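Local atomic coordinates of glutathione synthetase-like effector 30 (Gpa-GSS30-apo) (Globodera pallida, PDB entry 5OET), a protein that is a glutathione synthetase-like effector of a plant-parasitic nematode, derived from a housekeeping enzyme and probably acting as an ATP-dependent ligase of the glutathione synthetase type. Residues A[353-365]-A[374-386]. Sequence-based numbering, arbitrary orientation.
Sequences QVFTKPGMVEKFF and AEAIRKVQTKGWA
Arg378 of helix 373-380 meets Val361, Lys357 and Glu362, a bend at chi2 (-64°) turning its guanidinium across to them. CG2 of Val361 sits over the centre of one guanidinium face, while the polar partners lie mostly round the rim. Arg378 NH2 donates to Lys357 O at 2.9 Å and, at 2.8 Å, to the syn lone pair of Glu362 OE2; carboxylate and guanidinium are nearly coplanar, 27° apart. Arg378 NH1 donates at 2.8 Å to an in-plane lone pair of Gln381 OE1; the same amide gives Gln381 NE2 to Phe355 O at 2.7 Å, well above the carbonyl plane, so both its ends are held. Lys357 O also accepts a weak turn bond from Met360 N. The contact belongs to the ATP-binding region of the eukaryotic glutathione synthase family, and its far end is the short, weakly bonded strand 384-386, at the edge of a four-stranded antiparallel sheet within the chain. There Gln353 NE2 bonds Gly384 O at 3.0 Å. Beside the helix Val361 CG1 packs on Ala374 CB, and Phe365 CE2 lies 3.8 Å from Ile377 CD1. By contrast, exposed Lys383 marks the loose side, its NZ 3.5 Å from Thr356 O.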
ATOM      1  N   GLN A 353      35.545  -5.876  14.094  1.00 51.62           N
ATOM      2  CA  GLN A 353      36.590  -6.853  14.371  1.00 53.63           C
ATOM      3  C   GLN A 353      37.446  -6.418  15.555  1.00 53.33           C
ATOM      4  O   GLN A 353      37.815  -7.252  16.375  1.00 53.02           O
ATOM      5  CB  GLN A 353      37.443  -7.091  13.113  1.00 55.72           C
ATOM      6  CG  GLN A 353      38.566  -8.112  13.253  1.00 58.35           C
ATOM      7  CD  GLN A 353      39.943  -7.486  13.348  1.00 60.27           C
ATOM      8  OE1 GLN A 353      40.288  -6.601  12.570  1.00 62.36           O
ATOM      9  NE2 GLN A 353      40.741  -7.946  14.303  1.00 62.95           N
ATOM     10  N   VAL A 354      37.751  -5.125  15.657  1.00 52.56           N
ATOM     11  CA  VAL A 354      38.494  -4.599  16.817  1.00 53.05           C
ATOM     12  C   VAL A 354      37.732  -4.788  18.133  1.00 52.34           C
ATOM     13  O   VAL A 354      38.352  -5.038  19.145  1.00 53.50           O
ATOM     14  CB  VAL A 354      38.948  -3.123  16.618  1.00 52.62           C
ATOM     15  CG1 VAL A 354      39.489  -2.509  17.914  1.00 53.70           C
ATOM     16  CG2 VAL A 354      40.017  -3.029  15.529  1.00 53.17           C
ATOM     17  N   PHE A 355      36.406  -4.710  18.123  1.00 51.22           N
ATOM     18  CA  PHE A 355      35.623  -4.938  19.354  1.00 52.08           C
ATOM     19  C   PHE A 355      35.645  -6.382  19.873  1.00 53.33           C
ATOM     20  O   PHE A 355      35.254  -6.614  21.006  1.00 52.65           O
ATOM     21  CB  PHE A 355      34.160  -4.477  19.191  1.00 50.88           C
ATOM     22  CG  PHE A 355      33.981  -2.981  19.276  1.00 50.10           C
ATOM     23  CD1 PHE A 355      34.499  -2.263  20.337  1.00 50.47           C
ATOM     24  CD2 PHE A 355      33.292  -2.297  18.304  1.00 49.05           C
ATOM     25  CE1 PHE A 355      34.333  -0.903  20.412  1.00 50.52           C
ATOM     26  CE2 PHE A 355      33.119  -0.925  18.382  1.00 48.58           C
ATOM     27  CZ  PHE A 355      33.639  -0.227  19.433  1.00 48.85           C
ATOM     28  N   THR A 356      36.078  -7.337  19.044  1.00 54.14           N
ATOM     29  CA  THR A 356      36.220  -8.741  19.451  1.00 55.85           C
ATOM     30  C   THR A 356      37.506  -9.053  20.202  1.00 58.92           C
ATOM     31  O   THR A 356      37.627 -10.125  20.768  1.00 60.07           O
ATOM     32  CB  THR A 356      36.089  -9.711  18.249  1.00 54.78           C
ATOM     33  OG1 THR A 356      37.230  -9.612  17.378  1.00 53.35           O
ATOM     34  CG2 THR A 356      34.797  -9.439  17.487  1.00 52.62           C
ATOM     35  N   LYS A 357      38.456  -8.125  20.193  1.00 62.59           N
ATOM     36  CA  LYS A 357      39.676  -8.242  20.977  1.00 67.24           C
ATOM     37  C   LYS A 357      39.373  -7.995  22.461  1.00 69.72           C
ATOM     38  O   LYS A 357      38.474  -7.206  22.776  1.00 70.24           O
ATOM     39  CB  LYS A 357      40.733  -7.238  20.487  1.00 68.12           C
ATOM     40  CG  LYS A 357      41.291  -7.548  19.105  1.00 69.29           C
ATOM     41  CD  LYS A 357      42.637  -6.867  18.844  1.00 71.30           C
ATOM     42  CE  LYS A 357      42.478  -5.445  18.322  1.00 71.22           C
ATOM     43  NZ  LYS A 357      43.683  -4.600  18.599  1.00 72.81           N
ATOM     44  N   PRO A 358      40.127  -8.651  23.375  1.00 72.54           N
ATOM     45  CA  PRO A 358      39.915  -8.507  24.828  1.00 73.87           C
ATOM     46  C   PRO A 358      40.002  -7.059  25.338  1.00 73.64           C
ATOM     47  O   PRO A 358      40.848  -6.295  24.869  1.00 73.38           O
ATOM     48  CB  PRO A 358      41.058  -9.330  25.428  1.00 76.16           C
ATOM     49  CG  PRO A 358      42.102  -9.351  24.361  1.00 76.57           C
ATOM     50  CD  PRO A 358      41.315  -9.479  23.093  1.00 74.08           C
ATOM     51  N   GLY A 359      39.118  -6.695  26.272  1.00 73.77           N
ATOM     52  CA  GLY A 359      39.080  -5.345  26.859  1.00 73.01           C
ATOM     53  C   GLY A 359      38.343  -4.261  26.075  1.00 70.72           C
ATOM     54  O   GLY A 359      37.844  -3.312  26.663  1.00 69.69           O
ATOM     55  N   MET A 360      38.260  -4.398  24.753  1.00 68.79           N
ATOM     56  CA  MET A 360      37.805  -3.308  23.895  1.00 66.50           C
ATOM     57  C   MET A 360      36.333  -2.940  24.074  1.00 63.59           C
ATOM     58  O   MET A 360      35.969  -1.789  23.862  1.00 64.08           O
ATOM     59  CB  MET A 360      38.103  -3.622  22.436  1.00 67.42           C
ATOM     60  CG  MET A 360      39.590  -3.697  22.119  1.00 70.34           C
ATOM     61  SD  MET A 360      40.395  -2.090  22.025  1.00 74.15           S
ATOM     62  CE  MET A 360      42.112  -2.628  22.006  1.00 75.75           C
ATOM     63  N   VAL A 361      35.494  -3.896  24.450  1.00 62.95           N
ATOM     64  CA  VAL A 361      34.093  -3.617  24.823  1.00 61.69           C
ATOM     65  C   VAL A 361      34.033  -3.093  26.254  1.00 62.09           C
ATOM     66  O   VAL A 361      33.381  -2.093  26.526  1.00 60.31           O
ATOM     67  CB  VAL A 361      33.187  -4.870  24.709  1.00 61.29           C
ATOM     68  CG1 VAL A 361      31.794  -4.597  25.249  1.00 60.47           C
ATOM     69  CG2 VAL A 361      33.092  -5.350  23.271  1.00 60.30           C
ATOM     70  N   GLU A 362      34.742  -3.773  27.154  1.00 64.79           N
ATOM     71  CA  GLU A 362      34.722  -3.466  28.596  1.00 65.74           C
ATOM     72  C   GLU A 362      35.041  -1.990  28.870  1.00 64.42           C
ATOM     73  O   GLU A 362      34.497  -1.397  29.797  1.00 65.06           O
ATOM     74  CB  GLU A 362      35.694  -4.393  29.353  1.00 68.67           C
ATOM     75  CG  GLU A 362      35.190  -5.828  29.574  1.00 70.63           C
ATOM     76  CD  GLU A 362      35.210  -6.730  28.336  1.00 70.34           C
ATOM     77  OE1 GLU A 362      34.672  -7.871  28.404  1.00 70.86           O
ATOM     78  OE2 GLU A 362      35.757  -6.312  27.285  1.00 69.40           O
ATOM     79  N   LYS A 363      35.901  -1.419  28.024  1.00 63.35           N
ATOM     80  CA  LYS A 363      36.333  -0.017  28.068  1.00 62.84           C
ATOM     81  C   LYS A 363      35.180   0.997  28.128  1.00 61.69           C
ATOM     82  O   LYS A 363      35.312   2.027  28.766  1.00 63.52           O
ATOM     83  CB  LYS A 363      37.217   0.258  26.833  1.00 62.38           C
ATOM     84  CG  LYS A 363      37.847   1.640  26.724  1.00 63.11           C
ATOM     85  CD  LYS A 363      38.410   1.865  25.324  1.00 63.06           C
ATOM     86  CE  LYS A 363      39.387   3.034  25.235  1.00 63.87           C
ATOM     87  NZ  LYS A 363      38.713   4.357  25.350  1.00 63.54           N
ATOM     88  N   PHE A 364      34.059   0.710  27.466  1.00 58.77           N
ATOM     89  CA  PHE A 364      32.918   1.633  27.420  1.00 56.35           C
ATOM     90  C   PHE A 364      31.778   1.306  28.400  1.00 56.26           C
ATOM     91  O   PHE A 364      30.691   1.860  28.260  1.00 53.41           O
ATOM     92  CB  PHE A 364      32.381   1.677  25.982  1.00 55.44           C
ATOM     93  CG  PHE A 364      33.411   2.106  24.975  1.00 54.78           C
ATOM     94  CD1 PHE A 364      33.659   3.460  24.749  1.00 54.37           C
ATOM     95  CD2 PHE A 364      34.158   1.164  24.282  1.00 54.40           C
ATOM     96  CE1 PHE A 364      34.619   3.864  23.839  1.00 54.49           C
ATOM     97  CE2 PHE A 364      35.126   1.559  23.378  1.00 54.49           C
ATOM     98  CZ  PHE A 364      35.353   2.912  23.149  1.00 54.61           C
ATOM     99  N   PHE A 365      32.038   0.450  29.401  1.00 58.46           N
ATOM    100  CA  PHE A 365      31.004  -0.077  30.322  1.00 59.42           C
ATOM    101  C   PHE A 365      31.466  -0.281  31.788  1.00 62.49           C
ATOM    102  O   PHE A 365      32.616  -0.024  32.174  1.00 66.04           O
ATOM    103  CB  PHE A 365      30.477  -1.424  29.802  1.00 58.11           C
ATOM    104  CG  PHE A 365      29.659  -1.336  28.534  1.00 55.21           C
ATOM    105  CD1 PHE A 365      28.387  -0.768  28.541  1.00 54.48           C
ATOM    106  CD2 PHE A 365      30.135  -1.871  27.347  1.00 53.82           C
ATOM    107  CE1 PHE A 365      27.623  -0.708  27.380  1.00 53.13           C
ATOM    108  CE2 PHE A 365      29.377  -1.824  26.186  1.00 52.54           C
ATOM    109  CZ  PHE A 365      28.117  -1.248  26.205  1.00 52.10           C
ATOM    110  N   ALA A 374      28.225  -5.486  28.745  1.00 60.28           N
ATOM    111  CA  ALA A 374      29.450  -5.984  28.095  1.00 61.01           C
ATOM    112  C   ALA A 374      29.459  -7.499  27.844  1.00 62.03           C
ATOM    113  O   ALA A 374      29.893  -7.926  26.785  1.00 61.99           O
ATOM    114  CB  ALA A 374      30.688  -5.600  28.903  1.00 62.43           C
ATOM    115  N   GLU A 375      28.991  -8.300  28.807  1.00 63.54           N
ATOM    116  CA  GLU A 375      29.004  -9.774  28.682  1.00 63.95           C
ATOM    117  C   GLU A 375      27.970 -10.265  27.672  1.00 60.04           C
ATOM    118  O   GLU A 375      28.259 -11.138  26.857  1.00 59.05           O
ATOM    119  CB  GLU A 375      28.797 -10.450  30.036  1.00 67.86           C
ATOM    120  CG  GLU A 375      29.928 -10.170  31.019  1.00 71.70           C
ATOM    121  CD  GLU A 375      29.913 -11.065  32.259  1.00 78.07           C
ATOM    122  OE1 GLU A 375      28.870 -11.721  32.525  1.00 82.28           O
ATOM    123  OE2 GLU A 375      30.953 -11.116  32.981  1.00 81.34           O
ATOM    124  N   ALA A 376      26.777  -9.684  27.736  1.00 57.04           N
ATOM    125  CA  ALA A 376      25.735  -9.857  26.713  1.00 54.06           C
ATOM    126  C   ALA A 376      26.263  -9.651  25.313  1.00 51.83           C
ATOM    127  O   ALA A 376      25.974 -10.455  24.431  1.00 51.55           O
ATOM    128  CB  ALA A 376      24.574  -8.906  26.958  1.00 52.81           C
ATOM    129  N   ILE A 377      27.021  -8.572  25.114  1.00 51.20           N
ATOM    130  CA  ILE A 377      27.699  -8.302  23.838  1.00 50.64           C
ATOM    131  C   ILE A 377      28.753  -9.363  23.496  1.00 51.88           C
ATOM    132  O   ILE A 377      28.818  -9.788  22.352  1.00 51.78           O
ATOM    133  CB  ILE A 377      28.357  -6.906  23.809  1.00 50.54           C
ATOM    134  CG1 ILE A 377      27.277  -5.831  23.787  1.00 50.50           C
ATOM    135  CG2 ILE A 377      29.239  -6.729  22.577  1.00 49.99           C
ATOM    136  CD1 ILE A 377      27.808  -4.419  23.905  1.00 50.60           C
ATOM    137  N   ARG A 378      29.571  -9.788  24.463  1.00 53.08           N
ATOM    138  CA  ARG A 378      30.578 -10.804  24.187  1.00 53.86           C
ATOM    139  C   ARG A 378      29.962 -12.104  23.716  1.00 53.80           C
ATOM    140  O   ARG A 378      30.525 -12.735  22.837  1.00 53.78           O
ATOM    141  CB  ARG A 378      31.491 -11.054  25.385  1.00 55.86           C
ATOM    142  CG  ARG A 378      32.396  -9.886  25.763  1.00 56.88           C
ATOM    143  CD  ARG A 378      33.398  -9.560  24.682  1.00 56.78           C
ATOM    144  NE  ARG A 378      34.436  -8.625  25.094  1.00 57.14           N
ATOM    145  CZ  ARG A 378      35.387  -8.151  24.285  1.00 57.09           C
ATOM    146  NH1 ARG A 378      35.441  -8.518  23.006  1.00 56.44           N
ATOM    147  NH2 ARG A 378      36.306  -7.304  24.752  1.00 57.64           N
ATOM    148  N   LYS A 379      28.817 -12.501  24.286  1.00 54.72           N
ATOM    149  CA  LYS A 379      28.101 -13.745  23.878  1.00 54.56           C
ATOM    150  C   LYS A 379      27.804 -13.855  22.366  1.00 53.03           C
ATOM    151  O   LYS A 379      27.889 -14.946  21.800  1.00 51.91           O
ATOM    152  CB  LYS A 379      26.782 -13.902  24.644  1.00 55.01           C
ATOM    153  CG  LYS A 379      26.786 -14.864  25.815  1.00 57.91           C
ATOM    154  CD  LYS A 379      25.603 -14.574  26.758  1.00 59.35           C
ATOM    155  CE  LYS A 379      25.064 -15.801  27.511  1.00 61.89           C
ATOM    156  NZ  LYS A 379      26.021 -16.372  28.517  1.00 64.48           N
ATOM    157  N   VAL A 380      27.459 -12.732  21.728  1.00 52.44           N
ATOM    158  CA  VAL A 380      27.091 -12.712  20.287  1.00 51.74           C
ATOM    159  C   VAL A 380      28.242 -12.410  19.309  1.00 52.02           C
ATOM    160  O   VAL A 380      28.042 -12.498  18.098  1.00 50.42           O
ATOM    161  CB  VAL A 380      25.918 -11.726  19.996  1.00 50.30           C
ATOM    162  CG1 VAL A 380      24.776 -11.931  20.989  1.00 50.40           C
ATOM    163  CG2 VAL A 380      26.379 -10.274  20.033  1.00 49.43           C
ATOM    164  N   GLN A 381      29.423 -12.051  19.816  1.00 54.20           N
ATOM    165  CA  GLN A 381      30.586 -11.734  18.967  1.00 55.46           C
ATOM    166  C   GLN A 381      31.173 -12.982  18.335  1.00 58.29           C
ATOM    167  O   GLN A 381      30.952 -14.079  18.824  1.00 61.04           O
ATOM    168  CB  GLN A 381      31.683 -11.026  19.767  1.00 55.53           C
ATOM    169  CG  GLN A 381      31.449  -9.538  19.978  1.00 54.17           C
ATOM    170  CD  GLN A 381      32.615  -8.856  20.672  1.00 54.93           C
ATOM    171  OE1 GLN A 381      33.304  -9.465  21.476  1.00 56.19           O
ATOM    172  NE2 GLN A 381      32.849  -7.588  20.347  1.00 54.85           N
ATOM    173  N   THR A 382      31.918 -12.809  17.246  1.00 61.26           N
ATOM    174  CA  THR A 382      32.661 -13.903  16.625  1.00 65.52           C
ATOM    175  C   THR A 382      34.105 -13.480  16.550  1.00 68.45           C
ATOM    176  O   THR A 382      34.430 -12.548  15.817  1.00 69.37           O
ATOM    177  CB  THR A 382      32.155 -14.224  15.201  1.00 65.90           C
ATOM    178  OG1 THR A 382      30.724 -14.274  15.192  1.00 65.80           O
ATOM    179  CG2 THR A 382      32.715 -15.561  14.716  1.00 67.32           C
ATOM    180  N   LYS A 383      34.976 -14.157  17.294  1.00 73.19           N
ATOM    181  CA  LYS A 383      36.386 -13.763  17.363  1.00 76.38           C
ATOM    182  C   LYS A 383      36.898 -13.587  15.934  1.00 74.48           C
ATOM    183  O   LYS A 383      36.717 -14.475  15.104  1.00 76.85           O
ATOM    184  CB  LYS A 383      37.263 -14.789  18.117  1.00 82.48           C
ATOM    185  CG  LYS A 383      36.870 -15.144  19.561  1.00 86.68           C
ATOM    186  CD  LYS A 383      36.867 -13.945  20.515  1.00 88.54           C
ATOM    187  CE  LYS A 383      35.662 -13.930  21.462  1.00 89.12           C
ATOM    188  NZ  LYS A 383      35.483 -12.581  22.081  1.00 88.27           N
ATOM    189  N   GLY A 384      37.486 -12.423  15.656  1.00 71.23           N
ATOM    190  CA  GLY A 384      38.093 -12.105  14.368  1.00 69.58           C
ATOM    191  C   GLY A 384      39.513 -11.576  14.542  1.00 68.75           C
ATOM    192  O   GLY A 384      39.706 -10.571  15.210  1.00 68.46           O
ATOM    193  N   TRP A 385      40.499 -12.245  13.939  1.00 68.73           N
ATOM    194  CA  TRP A 385      41.929 -11.947  14.146  1.00 69.71           C
ATOM    195  C   TRP A 385      42.537 -11.202  12.972  1.00 67.97           C
ATOM    196  O   TRP A 385      42.362 -11.596  11.822  1.00 66.92           O
ATOM    197  CB  TRP A 385      42.732 -13.225  14.366  1.00 72.16           C
ATOM    198  CG  TRP A 385      42.225 -14.053  15.482  1.00 73.44           C
ATOM    199  CD1 TRP A 385      42.562 -13.956  16.794  1.00 74.15           C
ATOM    200  CD2 TRP A 385      41.280 -15.110  15.384  1.00 73.58           C
ATOM    201  NE1 TRP A 385      41.886 -14.898  17.526  1.00 74.90           N
ATOM    202  CE2 TRP A 385      41.091 -15.621  16.683  1.00 74.32           C
ATOM    203  CE3 TRP A 385      40.569 -15.675  14.323  1.00 73.80           C
ATOM    204  CZ2 TRP A 385      40.220 -16.672  16.954  1.00 75.69           C
ATOM    205  CZ3 TRP A 385      39.704 -16.723  14.586  1.00 74.78           C
ATOM    206  CH2 TRP A 385      39.536 -17.213  15.895  1.00 75.53           C
ATOM    207  N   ALA A 386      43.278 -10.140  13.279  1.00 66.07           N
ATOM    208  CA  ALA A 386      43.871  -9.292  12.258  1.00 64.24           C
ATOM    209  C   ALA A 386      45.071  -9.940  11.605  1.00 64.61           C
ATOM    210  O   ALA A 386      45.584 -10.956  12.075  1.00 64.77           O
ATOM    211  CB  ALA A 386      44.284  -7.966  12.874  1.00 64.34           C
TER